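Local coordinates for ABC transporter, substrate binding protein (Mannopine) (Agrobacterium fabrum, PDB 5L9S) that serves as the periplasmic substrate-binding protein of an ABC transporter, probably capturing mannopine for uptake, and is seen here open and without ligand, at residues 43-48 against 62-67; 50-55 against 75-80. One frame throughout, in Å; residues are numbered along the deposited sequence.

Contact 1: residues 43-48 against 62-67; sequences EKRAKV and YLDGEI
Val48 lies over one face of the Tyr62 ring, and this is the tightly packed end of the contact between helix 41-53 and strand 61-65. Its CG2 methyl stands 3.6 Å from Tyr62 CD1 and sits over the CD1-CE1 side of the ring, 22° off the ring normal, a CH-pi contact. With CG held between the backbone N and the carbonyl carbon (chi1 76°), the tyrosine presents that face to the helix; Ile77 and Ala8 also touch the tyrosine side chain. One turn earlier, Lys44 is buried too. Its chain, bent at three torsions, brings NZ to the carbonyl O of Leu63, a weak hydrogen bond of 3.3 Å.

The looser side is polar: Arg45 is partly exposed, although its partner Asp64 is buried. Arg45 arrives through a chain bent at chi3, and its NH1 forms a salt bridge with Asp64 OD1 at 2.8 Å while also giving a weak hydrogen bond to OD2. Asp64 OD1 sits at the guanidinium edge, near its plane, and the carboxylate is turned only 22° from that plane. OD1 also accepts from Gly65 N at 2.9 Å, which helps fix the carboxylate's rotation. Strand 61-65 pairs in parallel with strand 4-9, and a helix packed on such strands is the alpha/beta layering characteristic of periplasmic binding protein lobes.

Contact 2: residues 50-55 against 75-80; sequences AMVQTG and FAITED
Val52 on the last turn of helix 41-53 points its side chain at Ile77, and the isoleucine answers mainly with its backbone and the root of its side chain. The CG2 methyl of Val52 comes 3.6 Å from the carbonyl O of Ile77 and 4.1 Å from its CB. CG2 is the branch anti to the carbonyl carbon, since CG1 takes the place opposite the backbone N (chi1 167°). CG1 faces the preceding peptide, 4.3 Å from Ala76 O. Thus the two methyls spread over successive carbonyl oxygens.

Ile77 is turned differently. Its outer chain leads away from Val52, back along helix 41-53 toward Val48 and Thr49, and CG1 stands between the backbone N and the carbonyl carbon (chi1 60°). The side chains therefore meet at one methyl and one branch point, without interleaving.

The helix ends after Gln53, and Thr54, the first residue to leave it, bonds through both OG1 and N to Ala50 O, at 2.9 and 3.2 Å, from opposite faces of the carbonyl plane. Across the contact itself methyls pack against backbone, which implies a small, undirected contact, with neither salt bridge nor hydrogen bond between the segments.

Contacts 1 and 2 use successive parts of helix 41-53, first against strand 61-65 and then against helix 72-77, the next helix in the chain. Contact 1 is buried, its centre about 14 Å from that of the chain; contact 2 is at the surface, its centre about 24 Å from the chain's centre, and covers roughly a third as much area. The inner site combines aromatic packing with a salt bridge, whereas the outer one relies on apolar packing against backbone. The centres of contact 1 and contact 2 are about 11 Å apart. Ile77 joins the two: its CD1, turned from contact 2, packs 3.7 Å from Val48 CG1 and 3.5 Å from Tyr62 OH.

Contact 1: residues 43-48 against 62-67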
loop_
_atom_site.group_PDB
_atom_site.type_symbol
_atom_site.label_atom_id
_atom_site.label_comp_id
_atom_site.label_asym_id
_atom_site.label_seq_id
_atom_site.Cartn_x
_atom_site.Cartn_y
_atom_site.Cartn_z
ATOM N N GLU A 43 -7.183 -9.449 -13.671
ATOM C CA GLU A 43 -6.873 -10.583 -14.549
ATOM C C GLU A 43 -6.339 -11.747 -13.722
ATOM O O GLU A 43 -6.742 -12.892 -13.956
ATOM C CB GLU A 43 -5.785 -10.204 -15.553
ATOM C CG GLU A 43 -6.254 -9.654 -16.877
ATOM C CD GLU A 43 -5.058 -9.413 -17.772
ATOM O OE1 GLU A 43 -4.640 -10.364 -18.474
ATOM O OE2 GLU A 43 -4.463 -8.314 -17.679
ATOM N N LYS A 44 -5.398 -11.451 -12.786
ATOM C CA LYS A 44 -4.754 -12.408 -11.884
ATOM C C LYS A 44 -5.775 -13.083 -10.978
ATOM O O LYS A 44 -5.813 -14.312 -10.931
ATOM C CB LYS A 44 -3.677 -11.713 -11.055
ATOM C CG LYS A 44 -2.281 -11.822 -11.652
ATOM C CD LYS A 44 -1.488 -10.545 -11.501
ATOM C CE LYS A 44 -1.166 -10.165 -10.090
ATOM N NZ LYS A 44 -1.408 -8.715 -9.869
ATOM N N ARG A 45 -6.636 -12.284 -10.312
ATOM C CA ARG A 45 -7.714 -12.754 -9.431
ATOM C C ARG A 45 -8.605 -13.720 -10.176
ATOM O O ARG A 45 -8.861 -14.818 -9.669
ATOM C CB ARG A 45 -8.554 -11.579 -8.903
ATOM C CG ARG A 45 -7.854 -10.776 -7.838
ATOM C CD ARG A 45 -8.788 -9.808 -7.150
ATOM N NE ARG A 45 -8.970 -8.557 -7.891
ATOM C CZ ARG A 45 -8.300 -7.433 -7.647
ATOM N NH1 ARG A 45 -7.403 -7.386 -6.674
ATOM N NH2 ARG A 45 -8.545 -6.340 -8.357
ATOM N N ALA A 46 -9.018 -13.342 -11.411
ATOM C CA ALA A 46 -9.871 -14.160 -12.284
ATOM C C ALA A 46 -9.170 -15.413 -12.800
ATOM O O ALA A 46 -9.837 -16.449 -12.979
ATOM C CB ALA A 46 -10.378 -13.325 -13.441
ATOM N N LYS A 47 -7.835 -15.327 -13.046
ATOM C CA LYS A 47 -7.056 -16.475 -13.511
ATOM C C LYS A 47 -6.850 -17.486 -12.389
ATOM O O LYS A 47 -6.869 -18.679 -12.648
ATOM C CB LYS A 47 -5.723 -16.035 -14.109
ATOM C CG LYS A 47 -5.676 -16.136 -15.619
ATOM C CD LYS A 47 -5.103 -14.880 -16.257
ATOM C CE LYS A 47 -5.150 -14.963 -17.769
ATOM N NZ LYS A 47 -5.263 -13.616 -18.389
ATOM N N VAL A 48 -6.689 -17.006 -11.133
ATOM C CA VAL A 48 -6.536 -17.871 -9.951
ATOM C C VAL A 48 -7.855 -18.594 -9.661
ATOM O O VAL A 48 -7.868 -19.820 -9.501
ATOM C CB VAL A 48 -5.978 -17.134 -8.710
ATOM C CG1 VAL A 48 -5.971 -18.036 -7.473
ATOM C CG2 VAL A 48 -4.575 -16.610 -8.984
ATOM N N TYR A 62 1.023 -15.391 -6.217
ATOM C CA TYR A 62 0.615 -14.154 -6.887
ATOM C C TYR A 62 0.595 -12.985 -5.906
ATOM O O TYR A 62 0.443 -13.197 -4.697
ATOM C CB TYR A 62 -0.695 -14.287 -7.692
ATOM C CG TYR A 62 -1.977 -14.309 -6.888
ATOM C CD1 TYR A 62 -2.421 -15.478 -6.278
ATOM C CD2 TYR A 62 -2.775 -13.171 -6.778
ATOM C CE1 TYR A 62 -3.621 -15.513 -5.557
ATOM C CE2 TYR A 62 -3.966 -13.190 -6.047
ATOM C CZ TYR A 62 -4.394 -14.368 -5.453
ATOM O OH TYR A 62 -5.561 -14.406 -4.729
ATOM N N LEU A 63 0.808 -11.767 -6.411
ATOM C CA LEU A 63 0.748 -10.581 -5.563
ATOM C C LEU A 63 -0.623 -9.927 -5.690
ATOM O O LEU A 63 -1.203 -9.909 -6.771
ATOM C CB LEU A 63 1.844 -9.552 -5.925
ATOM C CG LEU A 63 3.303 -10.019 -5.899
ATOM C CD1 LEU A 63 4.210 -8.951 -6.466
ATOM C CD2 LEU A 63 3.763 -10.382 -4.489
ATOM N N ASP A 64 -1.126 -9.357 -4.601
ATOM C CA ASP A 64 -2.380 -8.595 -4.578
ATOM C C ASP A 64 -2.385 -7.653 -3.388
ATOM O O ASP A 64 -1.687 -7.915 -2.415
ATOM C CB ASP A 64 -3.621 -9.518 -4.538
ATOM C CG ASP A 64 -4.856 -8.953 -5.242
ATOM O OD1 ASP A 64 -4.898 -7.715 -5.486
ATOM O OD2 ASP A 64 -5.776 -9.745 -5.551
ATOM N N GLY A 65 -3.186 -6.593 -3.459
ATOM C CA GLY A 65 -3.331 -5.626 -2.380
ATOM C C GLY A 65 -3.744 -6.283 -1.085
ATOM O O GLY A 65 -4.472 -7.278 -1.105
ATOM N N GLU A 66 -3.284 -5.739 0.048
ATOM C CA GLU A 66 -3.544 -6.312 1.371
ATOM C C GLU A 66 -5.027 -6.320 1.780
ATOM O O GLU A 66 -5.460 -7.219 2.502
ATOM C CB GLU A 66 -2.660 -5.667 2.452
ATOM C CG GLU A 66 -2.941 -4.221 2.847
ATOM C CD GLU A 66 -2.109 -3.783 4.041
ATOM O OE1 GLU A 66 -2.289 -4.359 5.137
ATOM O OE2 GLU A 66 -1.236 -2.906 3.865
ATOM N N ILE A 67 -5.805 -5.360 1.281
ATOM C CA ILE A 67 -7.236 -5.289 1.561
ATOM C C ILE A 67 -7.960 -6.377 0.777
ATOM O O ILE A 67 -8.897 -6.969 1.293
ATOM C CB ILE A 67 -7.808 -3.851 1.370
ATOM C CG1 ILE A 67 -7.265 -2.942 2.477
ATOM C CG2 ILE A 67 -9.370 -3.847 1.367
ATOM C CD1 ILE A 67 -7.064 -1.593 2.061
#

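Contact 2: residues 50-55 against 75-80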
loop_
_atom_site.group_PDB
_atom_site.type_symbol
_atom_site.label_atom_id
_atom_site.label_comp_id
_atom_site.label_asym_id
_atom_site.label_seq_id
_atom_site.Cartn_x
_atom_site.Cartn_y
_atom_site.Cartn_z
ATOM N N ALA A 50 -10.406 -19.285 -11.739
ATOM C CA ALA A 50 -10.642 -20.258 -12.820
ATOM C C ALA A 50 -9.800 -21.530 -12.667
ATOM O O ALA A 50 -10.295 -22.639 -12.886
ATOM C CB ALA A 50 -10.379 -19.615 -14.171
ATOM N N MET A 51 -8.534 -21.363 -12.269
ATOM C CA MET A 51 -7.594 -22.451 -12.016
ATOM C C MET A 51 -8.053 -23.296 -10.827
ATOM O O MET A 51 -7.958 -24.511 -10.889
ATOM C CB MET A 51 -6.231 -21.861 -11.680
ATOM C CG MET A 51 -5.378 -21.596 -12.878
ATOM S SD MET A 51 -3.921 -20.611 -12.464
ATOM C CE MET A 51 -3.540 -21.219 -10.821
ATOM N N VAL A 52 -8.495 -22.638 -9.725
ATOM C CA VAL A 52 -8.964 -23.290 -8.501
ATOM C C VAL A 52 -10.250 -24.103 -8.765
ATOM O O VAL A 52 -10.314 -25.238 -8.292
ATOM C CB VAL A 52 -9.077 -22.303 -7.309
ATOM C CG1 VAL A 52 -9.856 -22.914 -6.141
ATOM C CG2 VAL A 52 -7.689 -21.846 -6.846
ATOM N N GLN A 53 -11.227 -23.580 -9.564
ATOM C CA GLN A 53 -12.453 -24.352 -9.888
ATOM C C GLN A 53 -12.124 -25.631 -10.730
ATOM O O GLN A 53 -12.611 -26.714 -10.407
ATOM C CB GLN A 53 -13.604 -23.489 -10.487
ATOM C CG GLN A 53 -13.606 -23.145 -11.993
ATOM C CD GLN A 53 -14.947 -22.581 -12.471
ATOM O OE1 GLN A 53 -15.484 -22.989 -13.507
ATOM N NE2 GLN A 53 -15.531 -21.634 -11.734
ATOM N N THR A 54 -11.227 -25.515 -11.723
ATOM C CA THR A 54 -10.686 -26.640 -12.503
ATOM C C THR A 54 -9.618 -27.219 -11.539
ATOM O O THR A 54 -9.263 -26.548 -10.582
ATOM C CB THR A 54 -9.983 -26.086 -13.779
ATOM O OG1 THR A 54 -10.780 -25.071 -14.391
ATOM C CG2 THR A 54 -9.678 -27.171 -14.809
ATOM N N GLY A 55 -9.105 -28.419 -11.759
ATOM C CA GLY A 55 -8.035 -28.904 -10.891
ATOM C C GLY A 55 -6.682 -28.295 -11.238
ATOM O O GLY A 55 -5.797 -28.199 -10.383
ATOM N N PHE A 75 -9.569 -15.754 0.443
ATOM C CA PHE A 75 -9.386 -16.950 1.274
ATOM C C PHE A 75 -9.949 -18.232 0.637
ATOM O O PHE A 75 -9.536 -19.339 1.004
ATOM C CB PHE A 75 -10.000 -16.745 2.666
ATOM C CG PHE A 75 -9.595 -15.512 3.438
ATOM C CD1 PHE A 75 -8.302 -15.003 3.348
ATOM C CD2 PHE A 75 -10.483 -14.902 4.319
ATOM C CE1 PHE A 75 -7.924 -13.890 4.091
ATOM C CE2 PHE A 75 -10.094 -13.800 5.079
ATOM C CZ PHE A 75 -8.818 -13.302 4.958
ATOM N N ALA A 76 -10.897 -18.081 -0.300
ATOM C CA ALA A 76 -11.518 -19.200 -1.006
ATOM C C ALA A 76 -10.610 -19.786 -2.078
ATOM O O ALA A 76 -10.728 -20.973 -2.367
ATOM C CB ALA A 76 -12.829 -18.756 -1.636
ATOM N N ILE A 77 -9.725 -18.961 -2.677
ATOM C CA ILE A 77 -8.815 -19.339 -3.767
ATOM C C ILE A 77 -7.343 -19.444 -3.312
ATOM O O ILE A 77 -6.482 -19.824 -4.107
ATOM C CB ILE A 77 -8.989 -18.392 -4.996
ATOM C CG1 ILE A 77 -8.695 -16.908 -4.649
ATOM C CG2 ILE A 77 -10.370 -18.548 -5.599
ATOM C CD1 ILE A 77 -8.548 -15.935 -5.836
ATOM N N THR A 78 -7.057 -19.103 -2.049
ATOM C CA THR A 78 -5.696 -19.135 -1.502
ATOM C C THR A 78 -5.615 -20.015 -0.276
ATOM O O THR A 78 -6.633 -20.306 0.376
ATOM C CB THR A 78 -5.122 -17.706 -1.194
ATOM O OG1 THR A 78 -5.860 -17.073 -0.145
ATOM C CG2 THR A 78 -5.022 -16.803 -2.426
ATOM N N GLU A 79 -4.385 -20.425 0.049
ATOM C CA GLU A 79 -4.105 -21.236 1.223
ATOM C C GLU A 79 -3.996 -20.351 2.454
ATOM O O GLU A 79 -3.555 -19.207 2.345
ATOM C CB GLU A 79 -2.811 -22.023 1.031
ATOM C CG GLU A 79 -2.999 -23.509 1.260
ATOM C CD GLU A 79 -1.709 -24.290 1.161
ATOM O OE1 GLU A 79 -1.081 -24.523 2.220
ATOM O OE2 GLU A 79 -1.300 -24.620 0.024
ATOM N N ASP A 80 -4.396 -20.878 3.621
ATOM C CA ASP A 80 -4.308 -20.178 4.900
ATOM C C ASP A 80 -2.850 -20.296 5.371
ATOM O O ASP A 80 -2.374 -21.396 5.670
ATOM C CB ASP A 80 -5.279 -20.812 5.911
ATOM C CG ASP A 80 -5.502 -20.041 7.196
ATOM O OD1 ASP A 80 -4.729 -19.107 7.469
ATOM O OD2 ASP A 80 -6.420 -20.420 7.966
#